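Local coordinates for Wnt inhibitor of Dorsal protein (Drosophila melanogaster, PDB 4KRR) that probably acts as a secreted Wnt signalling ligand for frizzled receptors, here in the form of its N-terminal domain and linker, at residues L16-Q24 and C34-N43; M168-A178 and I189-D199. All coordinates share one frame; numbering follows the deposited sequence.

Contact 1 of 2, residues L16-Q24 and C34-N43; sequences LKQALDSCQ and CPSQDFVQKN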
loop_
_atom_site.group_PDB
_atom_site.type_symbol
_atom_site.label_atom_id
_atom_site.label_comp_id
_atom_site.label_asym_id
_atom_site.label_seq_id
_atom_site.Cartn_x
_atom_site.Cartn_y
_atom_site.Cartn_z
ATOM N N LEU A 16 -5.117 6.111 5.692
ATOM C CA LEU A 16 -6.319 6.307 4.885
ATOM C C LEU A 16 -6.429 7.727 4.327
ATOM O O LEU A 16 -6.956 7.930 3.233
ATOM C CB LEU A 16 -7.575 5.949 5.683
ATOM C CG LEU A 16 -7.698 4.481 6.091
ATOM C CD1 LEU A 16 -9.034 4.216 6.767
ATOM C CD2 LEU A 16 -7.507 3.571 4.889
ATOM N N LYS A 17 -5.938 8.707 5.079
ATOM C CA LYS A 17 -5.931 10.085 4.598
ATOM C C LYS A 17 -5.008 10.210 3.389
ATOM O O LYS A 17 -5.369 10.817 2.381
ATOM C CB LYS A 17 -5.499 11.052 5.701
ATOM C CG LYS A 17 -5.479 12.512 5.270
ATOM C CD LYS A 17 -5.032 13.420 6.406
ATOM C CE LYS A 17 -4.956 14.872 5.959
ATOM N NZ LYS A 17 -4.544 15.776 7.070
ATOM N N GLN A 18 -3.822 9.622 3.499
ATOM C CA GLN A 18 -2.860 9.620 2.404
ATOM C C GLN A 18 -3.411 8.842 1.213
ATOM O O GLN A 18 -3.279 9.268 0.063
ATOM C CB GLN A 18 -1.531 9.015 2.864
ATOM C CG GLN A 18 -0.507 8.818 1.755
ATOM C CD GLN A 18 -0.052 10.126 1.132
ATOM O OE1 GLN A 18 -0.543 10.531 0.076
ATOM N NE2 GLN A 18 0.896 10.793 1.781
ATOM N N ALA A 19 -4.037 7.706 1.504
ATOM C CA ALA A 19 -4.603 6.849 0.469
ATOM C C ALA A 19 -5.714 7.562 -0.291
ATOM O O ALA A 19 -5.799 7.465 -1.516
ATOM C CB ALA A 19 -5.118 5.551 1.077
ATOM N N LEU A 20 -6.560 8.281 0.443
ATOM C CA LEU A 20 -7.651 9.042 -0.161
ATOM C C LEU A 20 -7.137 10.138 -1.096
ATOM O O LEU A 20 -7.677 10.335 -2.185
ATOM C CB LEU A 20 -8.545 9.652 0.920
ATOM C CG LEU A 20 -9.676 10.562 0.432
ATOM C CD1 LEU A 20 -10.644 9.800 -0.463
ATOM C CD2 LEU A 20 -10.408 11.195 1.606
ATOM N N ASP A 21 -6.100 10.850 -0.669
ATOM C CA ASP A 21 -5.533 11.920 -1.486
ATOM C C ASP A 21 -4.957 11.379 -2.788
ATOM O O ASP A 21 -5.122 11.985 -3.847
ATOM C CB ASP A 21 -4.464 12.693 -0.715
ATOM C CG ASP A 21 -5.041 13.489 0.435
ATOM O OD1 ASP A 21 -6.267 13.733 0.434
ATOM O OD2 ASP A 21 -4.271 13.876 1.338
ATOM N N SER A 22 -4.288 10.233 -2.704
ATOM C CA SER A 22 -3.704 9.605 -3.882
ATOM C C SER A 22 -4.796 9.071 -4.801
ATOM O O SER A 22 -4.691 9.156 -6.027
ATOM C CB SER A 22 -2.751 8.480 -3.474
ATOM O OG SER A 22 -1.634 8.993 -2.765
ATOM N N CYS A 23 -5.845 8.527 -4.194
ATOM C CA CYS A 23 -6.976 7.974 -4.927
ATOM C C CYS A 23 -7.728 9.064 -5.693
ATOM O O CYS A 23 -8.037 8.902 -6.873
ATOM C CB CYS A 23 -7.919 7.256 -3.957
ATOM S SG CYS A 23 -9.372 6.502 -4.711
ATOM N N GLN A 24 -8.014 10.174 -5.020
ATOM C CA GLN A 24 -8.747 11.274 -5.639
ATOM C C GLN A 24 -7.916 11.972 -6.714
ATOM O O GLN A 24 -8.458 12.528 -7.668
ATOM C CB GLN A 24 -9.213 12.282 -4.584
ATOM C CG GLN A 24 -10.271 11.729 -3.643
ATOM C CD GLN A 24 -10.863 12.778 -2.725
ATOM O OE1 GLN A 24 -10.182 13.716 -2.312
ATOM N NE2 GLN A 24 -12.143 12.627 -2.402
ATOM N N CYS A 34 -13.233 8.631 -7.465
ATOM C CA CYS A 34 -12.925 8.332 -6.069
ATOM C C CYS A 34 -13.584 9.315 -5.096
ATOM O O CYS A 34 -12.889 10.013 -4.356
ATOM C CB CYS A 34 -11.408 8.317 -5.859
ATOM S SG CYS A 34 -10.859 7.791 -4.220
ATOM N N PRO A 35 -14.928 9.387 -5.101
ATOM C CA PRO A 35 -15.583 10.300 -4.158
ATOM C C PRO A 35 -15.314 9.871 -2.720
ATOM O O PRO A 35 -15.341 8.676 -2.426
ATOM C CB PRO A 35 -17.069 10.147 -4.494
ATOM C CG PRO A 35 -17.183 8.808 -5.124
ATOM C CD PRO A 35 -15.905 8.609 -5.882
ATOM N N SER A 36 -15.049 10.839 -1.848
ATOM C CA SER A 36 -14.666 10.560 -0.465
ATOM C C SER A 36 -15.665 9.663 0.264
ATOM O O SER A 36 -15.272 8.800 1.049
ATOM C CB SER A 36 -14.461 11.867 0.306
ATOM O OG SER A 36 -15.597 12.704 0.198
ATOM N N GLN A 37 -16.950 9.864 -0.006
ATOM C CA GLN A 37 -17.999 9.076 0.631
ATOM C C GLN A 37 -17.853 7.597 0.297
ATOM O O GLN A 37 -17.897 6.743 1.183
ATOM C CB GLN A 37 -19.374 9.583 0.218
ATOM N N ASP A 38 -17.664 7.301 -0.984
ATOM C CA ASP A 38 -17.535 5.921 -1.435
ATOM C C ASP A 38 -16.209 5.300 -1.008
ATOM O O ASP A 38 -16.143 4.109 -0.708
ATOM C CB ASP A 38 -17.685 5.833 -2.955
ATOM C CG ASP A 38 -17.758 4.400 -3.448
ATOM O OD1 ASP A 38 -18.378 3.566 -2.755
ATOM O OD2 ASP A 38 -17.196 4.104 -4.524
ATOM N N PHE A 39 -15.152 6.107 -0.992
ATOM C CA PHE A 39 -13.831 5.624 -0.603
ATOM C C PHE A 39 -13.835 5.165 0.849
ATOM O O PHE A 39 -13.331 4.092 1.173
ATOM C CB PHE A 39 -12.774 6.716 -0.804
ATOM C CG PHE A 39 -11.378 6.282 -0.446
ATOM C CD1 PHE A 39 -10.572 5.658 -1.382
ATOM C CD2 PHE A 39 -10.874 6.496 0.829
ATOM C CE1 PHE A 39 -9.291 5.256 -1.057
ATOM C CE2 PHE A 39 -9.595 6.093 1.161
ATOM C CZ PHE A 39 -8.802 5.472 0.215
ATOM N N VAL A 40 -14.404 5.992 1.720
ATOM C CA VAL A 40 -14.485 5.680 3.141
ATOM C C VAL A 40 -15.372 4.463 3.395
ATOM O O VAL A 40 -15.029 3.592 4.192
ATOM C CB VAL A 40 -15.007 6.889 3.947
ATOM C CG1 VAL A 40 -15.309 6.493 5.384
ATOM C CG2 VAL A 40 -13.996 8.029 3.903
ATOM N N GLN A 41 -16.508 4.405 2.707
ATOM C CA GLN A 41 -17.455 3.306 2.878
ATOM C C GLN A 41 -16.872 1.979 2.395
ATOM O O GLN A 41 -17.123 0.930 2.989
ATOM C CB GLN A 41 -18.775 3.622 2.166
ATOM C CG GLN A 41 -19.742 2.453 2.053
ATOM C CD GLN A 41 -20.277 1.981 3.395
ATOM O OE1 GLN A 41 -20.691 0.829 3.533
ATOM N NE2 GLN A 41 -20.283 2.870 4.386
ATOM N N LYS A 42 -16.085 2.033 1.324
ATOM C CA LYS A 42 -15.378 0.854 0.831
ATOM C C LYS A 42 -14.357 0.354 1.850
ATOM O O LYS A 42 -14.062 -0.836 1.906
ATOM C CB LYS A 42 -14.678 1.148 -0.500
ATOM C CG LYS A 42 -15.589 1.115 -1.721
ATOM C CD LYS A 42 -14.779 1.228 -3.009
ATOM C CE LYS A 42 -15.674 1.289 -4.240
ATOM N NZ LYS A 42 -16.545 0.089 -4.363
ATOM N N ASN A 43 -13.813 1.264 2.651
ATOM C CA ASN A 43 -12.847 0.879 3.675
ATOM C C ASN A 43 -13.508 0.439 4.978
ATOM O O ASN A 43 -12.947 -0.363 5.726
ATOM C CB ASN A 43 -11.843 2.006 3.931
ATOM C CG ASN A 43 -10.655 1.949 2.989
ATOM O OD1 ASN A 43 -10.060 0.890 2.789
ATOM N ND2 ASN A 43 -10.307 3.088 2.400
#

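Contact 2 of 2, residues M168-A178 and I189-D199; sequences MYDDAIQLEGA and IPLDSLVFMQD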
loop_
_atom_site.group_PDB
_atom_site.type_symbol
_atom_site.label_atom_id
_atom_site.label_comp_id
_atom_site.label_asym_id
_atom_site.label_seq_id
_atom_site.Cartn_x
_atom_site.Cartn_y
_atom_site.Cartn_z
ATOM N N MET A 168 -1.290 -1.183 -12.068
ATOM C CA MET A 168 -1.755 -2.531 -11.759
ATOM C C MET A 168 -3.278 -2.610 -11.774
ATOM O O MET A 168 -3.853 -3.633 -12.153
ATOM C CB MET A 168 -1.203 -2.995 -10.412
ATOM C CG MET A 168 0.141 -3.693 -10.512
ATOM S SD MET A 168 0.828 -4.090 -8.896
ATOM C CE MET A 168 1.368 -2.466 -8.384
ATOM N N TYR A 169 -3.923 -1.526 -11.355
ATOM C CA TYR A 169 -5.370 -1.401 -11.472
ATOM C C TYR A 169 -5.796 -1.471 -12.938
ATOM O O TYR A 169 -6.791 -2.117 -13.270
ATOM C CB TYR A 169 -5.840 -0.095 -10.818
ATOM C CG TYR A 169 -7.213 0.395 -11.238
ATOM C CD1 TYR A 169 -8.366 -0.059 -10.603
ATOM C CD2 TYR A 169 -7.350 1.340 -12.246
ATOM C CE1 TYR A 169 -9.622 0.406 -10.980
ATOM C CE2 TYR A 169 -8.594 1.805 -12.631
ATOM C CZ TYR A 169 -9.726 1.337 -11.997
ATOM O OH TYR A 169 -10.960 1.812 -12.390
ATOM N N ASP A 170 -5.034 -0.817 -13.812
ATOM C CA ASP A 170 -5.334 -0.814 -15.244
ATOM C C ASP A 170 -5.154 -2.197 -15.861
ATOM O O ASP A 170 -5.893 -2.579 -16.767
ATOM C CB ASP A 170 -4.438 0.179 -15.993
ATOM C CG ASP A 170 -4.719 1.626 -15.626
ATOM O OD1 ASP A 170 -5.826 1.922 -15.130
ATOM O OD2 ASP A 170 -3.827 2.470 -15.846
ATOM N N ASP A 171 -4.163 -2.937 -15.371
ATOM C CA ASP A 171 -3.806 -4.226 -15.954
ATOM C C ASP A 171 -4.345 -5.403 -15.148
ATOM O O ASP A 171 -3.874 -6.532 -15.297
ATOM C CB ASP A 171 -2.286 -4.343 -16.082
ATOM C CG ASP A 171 -1.696 -3.294 -17.006
ATOM O OD1 ASP A 171 -2.362 -2.927 -17.997
ATOM O OD2 ASP A 171 -0.565 -2.839 -16.739
ATOM N N ALA A 172 -5.330 -5.137 -14.297
ATOM C CA ALA A 172 -5.899 -6.163 -13.427
ATOM C C ALA A 172 -6.566 -7.287 -14.216
ATOM O O ALA A 172 -7.109 -7.063 -15.300
ATOM C CB ALA A 172 -6.887 -5.540 -12.453
ATOM N N ILE A 173 -6.525 -8.495 -13.662
ATOM C CA ILE A 173 -7.108 -9.661 -14.316
ATOM C C ILE A 173 -8.461 -10.011 -13.715
ATOM O O ILE A 173 -8.596 -10.133 -12.495
ATOM C CB ILE A 173 -6.195 -10.892 -14.187
ATOM C CG1 ILE A 173 -4.781 -10.563 -14.663
ATOM C CG2 ILE A 173 -6.775 -12.076 -14.960
ATOM C CD1 ILE A 173 -3.791 -11.684 -14.442
ATOM N N GLN A 174 -9.462 -10.178 -14.571
ATOM C CA GLN A 174 -10.781 -10.577 -14.103
ATOM C C GLN A 174 -10.888 -12.093 -14.016
ATOM O O GLN A 174 -10.490 -12.812 -14.933
ATOM C CB GLN A 174 -11.882 -10.016 -15.001
ATOM C CG GLN A 174 -13.279 -10.230 -14.440
ATOM C CD GLN A 174 -14.322 -9.380 -15.135
ATOM O OE1 GLN A 174 -14.040 -8.727 -16.138
ATOM N NE2 GLN A 174 -15.538 -9.382 -14.600
ATOM N N LEU A 175 -11.430 -12.571 -12.901
ATOM C CA LEU A 175 -11.560 -14.000 -12.663
ATOM C C LEU A 175 -13.008 -14.438 -12.813
ATOM O O LEU A 175 -13.924 -13.744 -12.372
ATOM C CB LEU A 175 -11.056 -14.353 -11.265
ATOM C CG LEU A 175 -9.632 -13.914 -10.920
ATOM C CD1 LEU A 175 -9.285 -14.335 -9.501
ATOM C CD2 LEU A 175 -8.634 -14.485 -11.916
ATOM N N GLU A 176 -13.207 -15.590 -13.439
ATOM C CA GLU A 176 -14.538 -16.155 -13.585
ATOM C C GLU A 176 -14.604 -17.523 -12.913
ATOM O O GLU A 176 -13.731 -18.366 -13.118
ATOM C CB GLU A 176 -14.909 -16.264 -15.064
ATOM C CG GLU A 176 -16.319 -16.766 -15.312
ATOM C CD GLU A 176 -16.669 -16.798 -16.785
ATOM O OE1 GLU A 176 -15.838 -16.353 -17.604
ATOM O OE2 GLU A 176 -17.775 -17.269 -17.125
ATOM N N GLY A 177 -15.636 -17.735 -12.102
ATOM C CA GLY A 177 -15.796 -18.987 -11.383
ATOM C C GLY A 177 -14.891 -19.087 -10.170
ATOM O O GLY A 177 -14.687 -20.170 -9.621
ATOM N N ALA A 178 -14.344 -17.952 -9.746
ATOM C CA ALA A 178 -13.449 -17.924 -8.595
ATOM C C ALA A 178 -14.223 -17.960 -7.284
ATOM O O ALA A 178 -15.356 -17.485 -7.205
ATOM C CB ALA A 178 -12.552 -16.696 -8.646
ATOM N N ILE A 189 -1.156 -17.383 -10.513
ATOM C CA ILE A 189 -1.315 -16.016 -10.996
ATOM C C ILE A 189 -0.110 -15.194 -10.556
ATOM O O ILE A 189 0.271 -15.236 -9.386
ATOM C CB ILE A 189 -2.613 -15.377 -10.463
ATOM C CG1 ILE A 189 -3.831 -16.140 -10.985
ATOM C CG2 ILE A 189 -2.699 -13.904 -10.860
ATOM C CD1 ILE A 189 -5.154 -15.529 -10.588
ATOM N N PRO A 190 0.508 -14.464 -11.500
ATOM C CA PRO A 190 1.687 -13.637 -11.210
ATOM C C PRO A 190 1.459 -12.674 -10.048
ATOM O O PRO A 190 0.364 -12.131 -9.892
ATOM C CB PRO A 190 1.910 -12.863 -12.518
ATOM C CG PRO A 190 0.648 -13.043 -13.315
ATOM C CD PRO A 190 0.120 -14.380 -12.917
ATOM N N LEU A 191 2.496 -12.473 -9.242
ATOM C CA LEU A 191 2.390 -11.666 -8.033
ATOM C C LEU A 191 2.405 -10.165 -8.323
ATOM O O LEU A 191 2.271 -9.349 -7.412
ATOM C CB LEU A 191 3.514 -12.027 -7.058
ATOM C CG LEU A 191 3.174 -11.967 -5.568
ATOM C CD1 LEU A 191 2.036 -12.926 -5.243
ATOM C CD2 LEU A 191 4.401 -12.282 -4.726
ATOM N N ASP A 192 2.573 -9.801 -9.590
ATOM C CA ASP A 192 2.551 -8.396 -9.980
ATOM C C ASP A 192 1.244 -8.049 -10.686
ATOM O O ASP A 192 1.124 -6.996 -11.313
ATOM C CB ASP A 192 3.752 -8.053 -10.867
ATOM C CG ASP A 192 3.746 -8.812 -12.179
ATOM O OD1 ASP A 192 3.097 -9.874 -12.252
ATOM O OD2 ASP A 192 4.395 -8.346 -13.139
ATOM N N SER A 193 0.268 -8.947 -10.580
ATOM C CA SER A 193 -1.052 -8.721 -11.161
ATOM C C SER A 193 -2.139 -8.741 -10.094
ATOM O O SER A 193 -2.282 -9.717 -9.358
ATOM C CB SER A 193 -1.361 -9.770 -12.233
ATOM O OG SER A 193 -0.467 -9.672 -13.327
ATOM N N LEU A 194 -2.901 -7.656 -10.011
ATOM C CA LEU A 194 -4.078 -7.617 -9.155
ATOM C C LEU A 194 -5.205 -8.380 -9.836
ATOM O O LEU A 194 -5.256 -8.458 -11.065
ATOM C CB LEU A 194 -4.511 -6.173 -8.901
ATOM C CG LEU A 194 -3.564 -5.280 -8.097
ATOM C CD1 LEU A 194 -4.006 -3.824 -8.187
ATOM C CD2 LEU A 194 -3.510 -5.735 -6.647
ATOM N N VAL A 195 -6.107 -8.945 -9.041
ATOM C CA VAL A 195 -7.242 -9.667 -9.596
ATOM C C VAL A 195 -8.560 -9.143 -9.043
ATOM O O VAL A 195 -8.626 -8.672 -7.909
ATOM C CB VAL A 195 -7.143 -11.191 -9.334
ATOM C CG1 VAL A 195 -5.922 -11.775 -10.033
ATOM C CG2 VAL A 195 -7.105 -11.484 -7.839
ATOM N N PHE A 196 -9.604 -9.212 -9.863
ATOM C CA PHE A 196 -10.955 -8.895 -9.420
ATOM C C PHE A 196 -11.921 -9.905 -10.020
ATOM O O PHE A 196 -11.539 -10.694 -10.886
ATOM C CB PHE A 196 -11.351 -7.457 -9.789
ATOM C CG PHE A 196 -11.462 -7.208 -11.267
ATOM C CD1 PHE A 196 -10.329 -6.980 -12.033
ATOM C CD2 PHE A 196 -12.701 -7.172 -11.885
ATOM C CE1 PHE A 196 -10.432 -6.744 -13.390
ATOM C CE2 PHE A 196 -12.810 -6.933 -13.241
ATOM C CZ PHE A 196 -11.676 -6.717 -13.993
ATOM N N MET A 197 -13.168 -9.880 -9.562
ATOM C CA MET A 197 -14.134 -10.901 -9.952
ATOM C C MET A 197 -15.384 -10.320 -10.607
ATOM O O MET A 197 -15.884 -10.860 -11.593
ATOM C CB MET A 197 -14.514 -11.750 -8.736
ATOM C CG MET A 197 -13.333 -12.508 -8.134
ATOM S SD MET A 197 -13.626 -13.139 -6.471
ATOM C CE MET A 197 -15.081 -14.152 -6.735
ATOM N N GLN A 198 -15.879 -9.215 -10.064
ATOM C CA GLN A 198 -17.147 -8.654 -10.513
ATOM C C GLN A 198 -16.962 -7.514 -11.507
ATOM O O GLN A 198 -15.978 -6.777 -11.448
ATOM C CB GLN A 198 -17.958 -8.159 -9.313
ATOM C CG GLN A 198 -19.393 -7.774 -9.639
ATOM C CD GLN A 198 -20.315 -8.973 -9.693
ATOM O OE1 GLN A 198 -21.420 -8.900 -10.231
ATOM N NE2 GLN A 198 -19.868 -10.087 -9.122
ATOM N N ASP A 199 -17.916 -7.374 -12.420
ATOM C CA ASP A 199 -17.955 -6.220 -13.304
ATOM C C ASP A 199 -18.271 -4.964 -12.504
ATOM O O ASP A 199 -18.868 -5.031 -11.428
ATOM C CB ASP A 199 -19.002 -6.410 -14.405
ATOM C CG ASP A 199 -18.523 -7.325 -15.514
ATOM O OD1 ASP A 199 -17.297 -7.538 -15.619
ATOM O OD2 ASP A 199 -19.370 -7.820 -16.288
HETATM O O HOH W 1 -2.609 -6.035 -12.189
HETATM O O HOH W 2 -1.788 -7.770 -14.812
#

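Contact 1 of 2, residues L16-Q24 and C34-N43
Phe39 is the bump of this contact, and Leu16, Ala19, Leu20 and Cys23 form the hollow that takes it, a knob-into-hole fit between helix segments 16-24 and 36-43. With CG anti to the backbone N (chi1 -179°), the ring is carried between the helices to Leu20 and Cys23. Over one face lies the backbone of Leu20: its CA is 4.0 Å from the centroid of the Phe39 ring and 22° off the normal, a CH-pi contact. The tip atom CZ meets Ala19 CB at 3.8 Å. Leu20 reaches along the ring's root, with CD1 3.6 Å from Phe39 CD2, while CD2 of the same leucine faces Ser36 CB.

One wall of the hollow is covalent. The Cys23 SG to Cys34 SG disulfide, 2.0 Å long, runs from the last turn of the first helix to the residue before Pro35, the N-cap of the second, and Cys23 SG also touches Phe39 CD1 at 3.6 Å in an oblique sulfur-aromatic contact. Gln24, its chain extended beyond CG, brings NE2 to Cys34 O, a weak hydrogen bond of 3.3 Å. At the far end Leu16 CD2 slides past the Asn43 amide, 3.8 Å from ND2, an amide that hydrogen-bonds chiefly to Ser62.

The segment axes come within 10.9 Å and run at 134°, so the pair consists of two obliquely crossing helices of the Wnt N-terminal domain, joined by a loop and by the disulfide. Helix 53-75 packs against both members, through Ser62 on Leu16 and Phe39, Ala65 on Ala19 and Tyr57 on Cys23, while helix 158-170 touches the first helix at Ser22.

Contact 2 of 2, residues M168-A178 and I189-D199
Ile173 and Gln174 pair with Val195 and Phe196 through backbone hydrogen bonds in a parallel register. Ile173 N gives to Leu194 O at 2.9 Å, in the carbonyl plane; Phe196 N donates to Ile173 O at 3.0 Å, tilted 26° from the Ile173 carbonyl plane; Leu175 N then reaches Phe196 O at 2.8 Å. Water adds two bridges before the strands begin, one from Met168 O to Leu194 N and one from Asp171 O to Ser193 OG.

This makes a short two-stranded parallel sheet in the N-terminal domain-linker fragment of a Wnt, beside helices 113-127 and 53-75. Its first strand follows helix 158-170 after the link Asp171-Ala172, and its second is entered from a type I turn at Pro190 to Ser193. Val195 N is also bonded to Asn118 of helix 113-127.

Among the side-chain polar contacts, Gln174 NE2 donates to Asp199 OD1 at 2.7 Å; OD1 lies close to the Gln174 amide plane, whereas NE2 comes to it from above the carboxylate plane. The same nitrogen makes a weak bond to Met197 O.

Aromatic contact follows from Phe196 CG lying between its backbone N and carbonyl carbon (chi1 66°), which lays the ring over Gln174. Gln174 CB is 3.9 Å from the Phe196 centroid, over the face, and Ala172 CB comes to the edge. A serine in place of Phe196 would probably leave the Gln174 chain without its flat support and open a gap beside Ala172.

Apolar contacts are made by Leu175, which meets Ile189 tip to tip, CD2 to CD1 at 3.9 Å, and crosses Val195 with CD1. Nearer the helix end, Leu194 CD1 lies 3.7 Å from Met168 CB.

Contacts 1 and 2 follow each other along the chain, the first closing before the second opens. Their centres are 21 Å apart and their nearest atoms about 9 Å apart, so neither touches the other directly. Helices 53-75 and 158-170 connect them: helix 53-75 packs on both helices of contact 1 and, through Arg53 and Val56, on Phe196 of contact 2, while helix 158-170 touches Ser22 before its last residues enter contact 2. The sodium ion, held at Cys74, Ile79 and Cys82, involves no residue of either pair. A glycerol, probably from the crystallisation liquor, lies about 3 Å from the side chain of Asn43, as one does from that of Tyr169.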